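Cellulase (Xanthomonas axonopodis pv. citri, PDB 5HOS) probably hydrolyses internal beta-1,4-glucosidic bonds in cellulose and related beta-glucans, as an endoglucanase of glycosyl hydrolase family 5. Local coordinates at residues Asn116-Tyr121 with Asn158-Ile163; Pro55-Tyr60 with Val100-Ala105; Tyr224-His229 with Asn263-Phe268. All blocks are in the same frame, centred on the assembly; numbering follows the deposited sequence.

Contact 1: Asn116-Tyr121 with Asn158-Ile163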
# COMPACT_ATOMS: atom_id res chain seq x y z
N ASN A 116 -3.09 -3.49 8.73
CA ASN A 116 -3.89 -3.74 9.93
C ASN A 116 -5.35 -3.26 9.98
O ASN A 116 -6.01 -3.45 11.00
CB ASN A 116 -3.12 -3.24 11.15
CG ASN A 116 -2.29 -4.32 11.76
OD1 ASN A 116 -1.26 -4.71 11.19
ND2 ASN A 116 -2.75 -4.89 12.88
N TYR A 117 -5.85 -2.65 8.91
CA TYR A 117 -7.27 -2.27 8.84
C TYR A 117 -7.69 -1.37 10.02
O TYR A 117 -8.84 -1.41 10.46
CB TYR A 117 -8.15 -3.52 8.71
CG TYR A 117 -7.71 -4.44 7.60
CD1 TYR A 117 -8.15 -4.23 6.29
CD2 TYR A 117 -6.82 -5.49 7.83
CE1 TYR A 117 -7.73 -5.05 5.26
CE2 TYR A 117 -6.39 -6.31 6.80
CZ TYR A 117 -6.86 -6.09 5.51
OH TYR A 117 -6.44 -6.90 4.48
N ALA A 118 -6.75 -0.55 10.48
CA ALA A 118 -6.92 0.37 11.62
C ALA A 118 -7.29 -0.33 12.93
O ALA A 118 -7.95 0.26 13.78
CB ALA A 118 -7.90 1.49 11.28
N LYS A 119 -6.83 -1.57 13.09
CA LYS A 119 -7.04 -2.34 14.30
C LYS A 119 -5.72 -2.84 14.88
O LYS A 119 -4.76 -3.11 14.15
CB LYS A 119 -7.97 -3.52 14.01
CG LYS A 119 -9.40 -3.10 13.74
CD LYS A 119 -10.27 -4.31 13.40
CE LYS A 119 -11.75 -3.96 13.56
NZ LYS A 119 -12.57 -4.66 12.55
N TYR A 120 -5.70 -2.94 16.21
CA TYR A 120 -4.60 -3.53 16.97
C TYR A 120 -5.22 -4.57 17.88
O TYR A 120 -6.06 -4.23 18.72
CB TYR A 120 -3.90 -2.44 17.76
CG TYR A 120 -2.64 -2.86 18.47
CD1 TYR A 120 -1.55 -3.37 17.76
CD2 TYR A 120 -2.53 -2.73 19.85
CE1 TYR A 120 -0.38 -3.75 18.42
CE2 TYR A 120 -1.37 -3.09 20.51
CZ TYR A 120 -0.30 -3.61 19.79
OH TYR A 120 0.84 -3.99 20.47
N TYR A 121 -4.83 -5.83 17.69
CA TYR A 121 -5.48 -6.99 18.32
C TYR A 121 -7.01 -6.94 18.21
O TYR A 121 -7.73 -7.21 19.18
CB TYR A 121 -5.04 -7.14 19.79
CG TYR A 121 -3.59 -7.55 19.98
CD1 TYR A 121 -3.21 -8.88 19.91
CD2 TYR A 121 -2.60 -6.60 20.24
CE1 TYR A 121 -1.89 -9.27 20.08
CE2 TYR A 121 -1.27 -6.97 20.42
CZ TYR A 121 -0.92 -8.30 20.35
OH TYR A 121 0.40 -8.68 20.52
N ASN A 158 -3.03 -0.02 6.23
CA ASN A 158 -3.81 -0.62 5.16
C ASN A 158 -5.31 -0.57 5.45
O ASN A 158 -5.75 -1.08 6.48
CB ASN A 158 -3.44 -2.09 4.97
CG ASN A 158 -4.07 -2.68 3.74
OD1 ASN A 158 -3.80 -2.23 2.64
ND2 ASN A 158 -4.91 -3.69 3.92
N GLU A 159 -6.08 0.02 4.54
CA GLU A 159 -7.54 -0.07 4.50
C GLU A 159 -8.28 0.06 5.85
O GLU A 159 -8.95 -0.88 6.29
CB GLU A 159 -7.96 -1.37 3.79
CG GLU A 159 -7.47 -1.43 2.34
CD GLU A 159 -8.08 -2.54 1.51
OE1 GLU A 159 -8.91 -3.31 2.02
OE2 GLU A 159 -7.73 -2.64 0.30
N PRO A 160 -8.17 1.24 6.50
CA PRO A 160 -9.12 1.53 7.59
C PRO A 160 -10.55 1.35 7.09
O PRO A 160 -10.83 1.76 5.96
CB PRO A 160 -8.86 3.01 7.92
CG PRO A 160 -7.57 3.36 7.27
CD PRO A 160 -7.40 2.43 6.10
N TYR A 161 -11.43 0.72 7.86
CA TYR A 161 -12.81 0.51 7.35
C TYR A 161 -14.00 0.60 8.29
O TYR A 161 -15.10 0.91 7.82
CB TYR A 161 -12.92 -0.80 6.57
CG TYR A 161 -12.95 -2.05 7.42
CD1 TYR A 161 -11.77 -2.69 7.79
CD2 TYR A 161 -14.16 -2.61 7.83
CE1 TYR A 161 -11.80 -3.84 8.56
CE2 TYR A 161 -14.20 -3.76 8.60
CZ TYR A 161 -13.02 -4.37 8.95
OH TYR A 161 -13.04 -5.50 9.71
N ASP A 162 -13.83 0.30 9.58
CA ASP A 162 -14.93 0.48 10.54
C ASP A 162 -14.62 1.60 11.53
O ASP A 162 -14.99 1.58 12.69
CB ASP A 162 -15.36 -0.86 11.20
CG ASP A 162 -14.26 -1.52 12.00
OD1 ASP A 162 -13.22 -0.88 12.29
OD2 ASP A 162 -14.45 -2.71 12.34
N ILE A 163 -13.94 2.61 11.01
CA ILE A 163 -13.72 3.86 11.69
C ILE A 163 -14.20 4.84 10.66
O ILE A 163 -13.88 4.70 9.48
CB ILE A 163 -12.23 4.08 12.08
CG1 ILE A 163 -12.01 5.52 12.57
CG2 ILE A 163 -11.28 3.77 10.93
CD1 ILE A 163 -10.73 5.71 13.35
O HOH W 1 -11.28 -0.09 10.48
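Tyr117 lies alongside Asn158 and Glu159, and the three side chains run in the same direction. The Tyr117 ring stands nearly upright to both neighbours, 78° from the Asn158 amide plane and 81° from the Glu159 carboxylate plane. Asn158 ND2 comes within 3.4 Å of Tyr117 CE1, an oblique approach. With CG anti to the carbonyl carbon (chi1 -52°), the Tyr117 ring also packs along Glu159, where CD1 is 3.8 Å from Glu159 CB. The backbones meet through one weak hydrogen bond, Tyr117 N to Asn158 O.

Tyr117 CB sits at the edge of the Tyr161 ring, 3.7 Å from CE1. The Lys119 chain crosses Asp162 at about a right angle. Its NZ forms a salt bridge with Asp162 OD2 at 2.7 Å, meeting this oxygen on its syn side, somewhat out of the carboxylate plane. The same NZ gives a weak hydrogen bond to Tyr161 OH at 3.0 Å. One water joins Tyr117 O to the backbone N atoms of Tyr161 and Asp162 and to Asp162 OD1. Ala118 CB rests on Pro160 CB at 3.8 Å.

Residues Asn116 to Lys119 form a type I' turn after strand 109-114. Asn158-Glu159-Pro160 is the family 5 Asn-Glu-Pro sequence, in the loop after strand 152-155. Asn158 OD1 accepts a hydrogen bond from Arg72, and Glu159 OE2 is bonded to His229. Tyr161 stacks on Trp195, while Trp168 of helix 165-181 packs against Ala118, Pro160 and Ile163.

Contact 2: Pro55-Tyr60 with Val100-Ala105; sequences PAADEY and VANAKA
The Tyr60 ring has the backbone of the other helix over one face. Asn102 C lies 4.1 Å and Ala103 N 3.9 Å above the ring plane, both offset toward the rim. Ala57 O, from the preceding turn of the same segment, is at the ring edge and in its plane. The Asn102 amide is turned 54° from the ring, and the two side chains cross at about a right angle. Asn102 reaches the ring through its CB, which is 3.4 Å from Tyr60 CE1. Farther along, the amide lies against Ala57, with OD1 3.6 Å from Ala57 CB. Ala103 meets the other side of the ring outline: its CB is 3.9 Å from Tyr60 CD2. With CG anti to the carbonyl carbon (chi1 -58°), the Tyr60 side chain turns its ring to the helix 90-105.

The two helices, 57-65 and 90-105, belong to the outer layer of the (beta/alpha)8 barrel. They follow the first and second barrel strands. The backbones come close where Ala57 meets Asn102, their CA atoms 5.2 Å apart, consistent with the small side chains of Ala57 and Ala103. Inward, Tyr60 also touches Leu34 of strand 29-34 and Val71 of strand 70-75, joining helix 57-65 to the first two barrel strands.

No direct hydrogen bond joins the segments. Waters do this instead. One water links Pro55 O, Tyr60 OH and Asn102 ND2, lying 3.0 Å from Asn102 ND2. A second also joins Pro55 O to Asn102 ND2. A third gives hydrogen bonds to Ala57 O and Asn102 O. At the start of helix 57-65, Glu59 OE2 accepts a bond from Ala56 N and pairs with Arg53 as well.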
# COMPACT_ATOMS: atom_id res chain seq x y z
N PRO A 55 10.39 -11.80 1.87
CA PRO A 55 10.90 -12.17 0.55
C PRO A 55 12.40 -12.52 0.53
O PRO A 55 13.18 -11.92 1.27
CB PRO A 55 10.63 -10.92 -0.31
CG PRO A 55 9.70 -10.07 0.49
CD PRO A 55 10.00 -10.38 1.92
N ALA A 56 12.79 -13.48 -0.31
CA ALA A 56 14.20 -13.74 -0.59
C ALA A 56 14.79 -12.56 -1.35
O ALA A 56 14.07 -11.84 -2.03
CB ALA A 56 14.36 -15.02 -1.41
N ALA A 57 16.10 -12.37 -1.25
CA ALA A 57 16.78 -11.25 -1.92
C ALA A 57 16.57 -11.25 -3.45
O ALA A 57 16.42 -10.18 -4.05
CB ALA A 57 18.27 -11.25 -1.59
N ASP A 58 16.56 -12.43 -4.07
CA ASP A 58 16.38 -12.51 -5.53
C ASP A 58 14.95 -12.19 -6.03
O ASP A 58 14.76 -11.98 -7.22
CB ASP A 58 16.90 -13.85 -6.11
CG ASP A 58 16.09 -15.07 -5.68
OD1 ASP A 58 15.08 -14.94 -4.96
OD2 ASP A 58 16.47 -16.19 -6.08
N GLU A 59 13.98 -12.14 -5.12
CA GLU A 59 12.63 -11.68 -5.48
C GLU A 59 12.66 -10.21 -5.90
O GLU A 59 12.06 -9.82 -6.90
CB GLU A 59 11.65 -11.95 -4.34
CG GLU A 59 11.42 -13.45 -4.12
CD GLU A 59 10.43 -13.75 -3.00
OE1 GLU A 59 9.33 -13.18 -3.03
OE2 GLU A 59 10.76 -14.56 -2.10
N TYR A 60 13.46 -9.41 -5.19
CA TYR A 60 13.63 -8.00 -5.52
C TYR A 60 14.32 -7.86 -6.87
O TYR A 60 13.87 -7.10 -7.73
CB TYR A 60 14.41 -7.26 -4.43
CG TYR A 60 13.76 -7.35 -3.06
CD1 TYR A 60 14.02 -8.42 -2.21
CD2 TYR A 60 12.89 -6.36 -2.61
CE1 TYR A 60 13.44 -8.51 -0.96
CE2 TYR A 60 12.30 -6.44 -1.36
CZ TYR A 60 12.57 -7.52 -0.54
OH TYR A 60 11.99 -7.61 0.71
N VAL A 100 14.56 -3.94 3.41
CA VAL A 100 15.04 -2.64 2.90
C VAL A 100 16.42 -2.78 2.24
O VAL A 100 16.64 -2.25 1.15
CB VAL A 100 15.04 -1.56 4.00
CG1 VAL A 100 15.73 -0.28 3.54
CG2 VAL A 100 13.62 -1.24 4.45
N ALA A 101 17.34 -3.50 2.90
CA ALA A 101 18.67 -3.74 2.33
C ALA A 101 18.59 -4.52 1.01
O ALA A 101 19.22 -4.15 0.03
CB ALA A 101 19.56 -4.45 3.33
N ASN A 102 17.78 -5.59 0.99
CA ASN A 102 17.56 -6.36 -0.22
C ASN A 102 17.00 -5.50 -1.36
O ASN A 102 17.46 -5.60 -2.50
CB ASN A 102 16.58 -7.52 0.03
CG ASN A 102 17.19 -8.64 0.86
OD1 ASN A 102 18.40 -8.76 0.98
ND2 ASN A 102 16.33 -9.49 1.41
N ALA A 103 16.04 -4.63 -1.03
CA ALA A 103 15.45 -3.73 -2.01
C ALA A 103 16.49 -2.75 -2.54
O ALA A 103 16.59 -2.55 -3.76
CB ALA A 103 14.30 -2.97 -1.40
N LYS A 104 17.28 -2.17 -1.65
CA LYS A 104 18.35 -1.26 -2.06
C LYS A 104 19.33 -1.92 -3.01
O LYS A 104 19.79 -1.28 -3.95
CB LYS A 104 19.11 -0.68 -0.86
CG LYS A 104 18.34 0.38 -0.09
CD LYS A 104 19.16 0.84 1.10
CE LYS A 104 18.43 1.83 1.97
NZ LYS A 104 19.27 2.09 3.17
N ALA A 105 19.64 -3.20 -2.78
CA ALA A 105 20.55 -3.96 -3.65
C ALA A 105 20.02 -4.08 -5.07
O ALA A 105 20.79 -4.15 -6.01
CB ALA A 105 20.84 -5.34 -3.08
O HOH W 2 13.39 -9.47 2.18
O HOH W 3 15.78 -12.43 2.72
O HOH W 4 18.18 -7.94 -3.79

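Contact 3: Tyr224-His229 with Asn263-Phe268. With SO4 (sulfate ion), chain B.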
# COMPACT_ATOMS: atom_id res chain seq x y z
N TYR A 224 3.98 13.89 1.13
CA TYR A 224 3.02 12.80 1.29
C TYR A 224 2.19 12.61 0.04
O TYR A 224 2.20 13.45 -0.85
CB TYR A 224 2.12 13.07 2.50
CG TYR A 224 1.08 14.16 2.30
CD1 TYR A 224 1.43 15.51 2.33
CD2 TYR A 224 -0.25 13.84 2.08
CE1 TYR A 224 0.47 16.51 2.16
CE2 TYR A 224 -1.21 14.82 1.91
CZ TYR A 224 -0.85 16.15 1.94
OH TYR A 224 -1.83 17.10 1.77
N ALA A 225 1.49 11.49 -0.02
CA ALA A 225 0.50 11.26 -1.05
C ALA A 225 -0.67 10.54 -0.42
O ALA A 225 -0.52 9.89 0.61
CB ALA A 225 1.07 10.43 -2.20
N ILE A 226 -1.84 10.69 -1.04
CA ILE A 226 -3.05 10.00 -0.62
C ILE A 226 -3.03 8.62 -1.26
O ILE A 226 -2.90 8.49 -2.47
CB ILE A 226 -4.32 10.77 -1.06
CG1 ILE A 226 -4.31 12.20 -0.52
CG2 ILE A 226 -5.58 10.02 -0.63
CD1 ILE A 226 -4.18 12.31 0.99
N GLU A 227 -3.18 7.60 -0.43
CA GLU A 227 -3.15 6.22 -0.88
C GLU A 227 -4.57 5.79 -1.18
O GLU A 227 -5.43 5.92 -0.32
CB GLU A 227 -2.56 5.32 0.20
CG GLU A 227 -2.68 3.83 -0.11
CD GLU A 227 -1.91 2.94 0.83
OE1 GLU A 227 -0.93 3.40 1.42
OE2 GLU A 227 -2.28 1.75 0.97
N ALA A 228 -4.78 5.29 -2.39
CA ALA A 228 -6.05 4.71 -2.80
C ALA A 228 -5.83 3.31 -3.33
O ALA A 228 -4.75 2.97 -3.80
CB ALA A 228 -6.68 5.57 -3.88
N HIS A 229 -6.86 2.47 -3.20
CA HIS A 229 -6.86 1.13 -3.75
C HIS A 229 -7.97 1.04 -4.79
O HIS A 229 -8.98 1.72 -4.68
CB HIS A 229 -7.09 0.10 -2.65
CG HIS A 229 -5.99 0.04 -1.63
ND1 HIS A 229 -5.97 -0.91 -0.64
CD2 HIS A 229 -4.89 0.81 -1.44
CE1 HIS A 229 -4.90 -0.73 0.12
NE2 HIS A 229 -4.23 0.30 -0.35
N ASN A 263 -7.87 19.63 -4.62
CA ASN A 263 -7.33 19.74 -3.26
C ASN A 263 -5.80 19.79 -3.17
O ASN A 263 -5.23 19.73 -2.08
CB ASN A 263 -7.90 18.61 -2.39
CG ASN A 263 -9.38 18.78 -2.16
OD1 ASN A 263 -9.78 19.50 -1.25
ND2 ASN A 263 -10.21 18.15 -2.98
N LYS A 264 -5.15 19.92 -4.33
CA LYS A 264 -3.70 20.10 -4.43
C LYS A 264 -2.95 18.97 -3.73
O LYS A 264 -2.03 19.20 -2.95
CB LYS A 264 -3.29 21.49 -3.91
CG LYS A 264 -4.10 22.62 -4.54
CD LYS A 264 -3.34 23.94 -4.59
CE LYS A 264 -4.20 25.04 -5.19
NZ LYS A 264 -4.53 24.80 -6.63
N LYS A 265 -3.38 17.75 -4.01
CA LYS A 265 -2.79 16.56 -3.42
C LYS A 265 -2.34 15.59 -4.51
O LYS A 265 -2.70 15.74 -5.68
CB LYS A 265 -3.80 15.91 -2.47
CG LYS A 265 -3.89 16.64 -1.13
CD LYS A 265 -5.15 16.26 -0.40
CE LYS A 265 -5.12 16.64 1.08
NZ LYS A 265 -4.63 18.00 1.39
N ARG A 266 -1.52 14.63 -4.10
CA ARG A 266 -1.00 13.61 -5.01
C ARG A 266 -1.54 12.27 -4.56
O ARG A 266 -1.90 12.11 -3.40
CB ARG A 266 0.52 13.59 -4.97
CG ARG A 266 1.16 14.93 -5.30
CD ARG A 266 2.66 14.78 -5.36
NE ARG A 266 3.22 14.45 -4.04
CZ ARG A 266 4.39 13.85 -3.82
NH1 ARG A 266 5.18 13.47 -4.83
NH2 ARG A 266 4.78 13.62 -2.57
N GLY A 267 -1.59 11.32 -5.49
CA GLY A 267 -2.16 9.99 -5.27
C GLY A 267 -1.15 8.87 -5.51
O GLY A 267 -0.26 8.96 -6.37
N PHE A 268 -1.30 7.80 -4.72
CA PHE A 268 -0.53 6.56 -4.90
C PHE A 268 -1.53 5.41 -4.92
O PHE A 268 -2.24 5.20 -3.92
CB PHE A 268 0.48 6.36 -3.77
CG PHE A 268 1.59 5.38 -4.09
CD1 PHE A 268 1.34 4.03 -4.23
CD2 PHE A 268 2.90 5.82 -4.20
CE1 PHE A 268 2.37 3.14 -4.50
CE2 PHE A 268 3.94 4.94 -4.48
CZ PHE A 268 3.67 3.60 -4.64
S SO4 B . 8.43 12.00 -3.58
O1 SO4 B . 7.89 12.78 -2.44
O2 SO4 B . 9.45 12.82 -4.28
O3 SO4 B . 9.06 10.76 -3.07
O4 SO4 B . 7.35 11.69 -4.53
O HOH W 5 -0.54 14.85 -1.32
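Arg266 reaches back along the neighbouring strand to Tyr224. Its CB is 4.2 Å from Ala225 CB. The chain then bends at chi3 (-66°), and this turns the guanidinium toward the Tyr224 carbonyl. NE comes to 3.5 Å from Tyr224 O. NH2 donates to Tyr224 O at 3.1 Å, from above the carbonyl plane. It also donates to O1 of the sulfate ion, while NH1 bonds to sulfate O4 at 2.8 Å. The sulfate probably comes from the crystallisation liquor. Lys28, Tyr29 and Arg223 bind it too. A water bridges Tyr224 O and Arg266 N.

Lys265 runs to the far end of Tyr224, where NZ donates to OH at 3.0 Å, at the edge of the ring. NZ also donates to Ile217 O. Its CD packs on Ile226 CG1.

The backbones pair as parallel strands. Ile226 N bonds to Arg266 O, Phe268 N to Ile226 O and Ala228 N to Phe268 O. Further along, His229 NE2 donates to Glu227 OE2, which also pairs with Arg72.

Segment 224-229 lies on the sixth barrel strand, and Gly267-Phe268 begin the seventh; helix 248-262 connects them in a beta-alpha-beta unit. A Schellman motif with Lys264 ends that helix. Phe256 of the helix packs on Ile226 and Ala228. Strand 188-191 flanks 224-231 on its other edge, and Met299 of strand 298-306 packs on Ala225, Arg266 and Phe268.

How the contacts relate
All three contacts belong to one (beta/alpha)8 barrel of eight parallel strands. Along the chain they come in series: contact 2, then contact 1, then contact 3. Contact 2 joins two outer helices. It lies on the opposite side of the chain centre from the others, with centres 28 Å from contact 1 and 26 Å from contact 3. Contact 1 joins the loops that follow the third and fourth strands, and contact 3 pairs the sixth and seventh. Their centres are 19 Å apart, yet they touch: Glu159 of contact 1 meets His229 of contact 3. Arg72 binds both Asn158 and Glu227. This is consistent with the family 5 active site, at the C-terminal ends of the barrel strands.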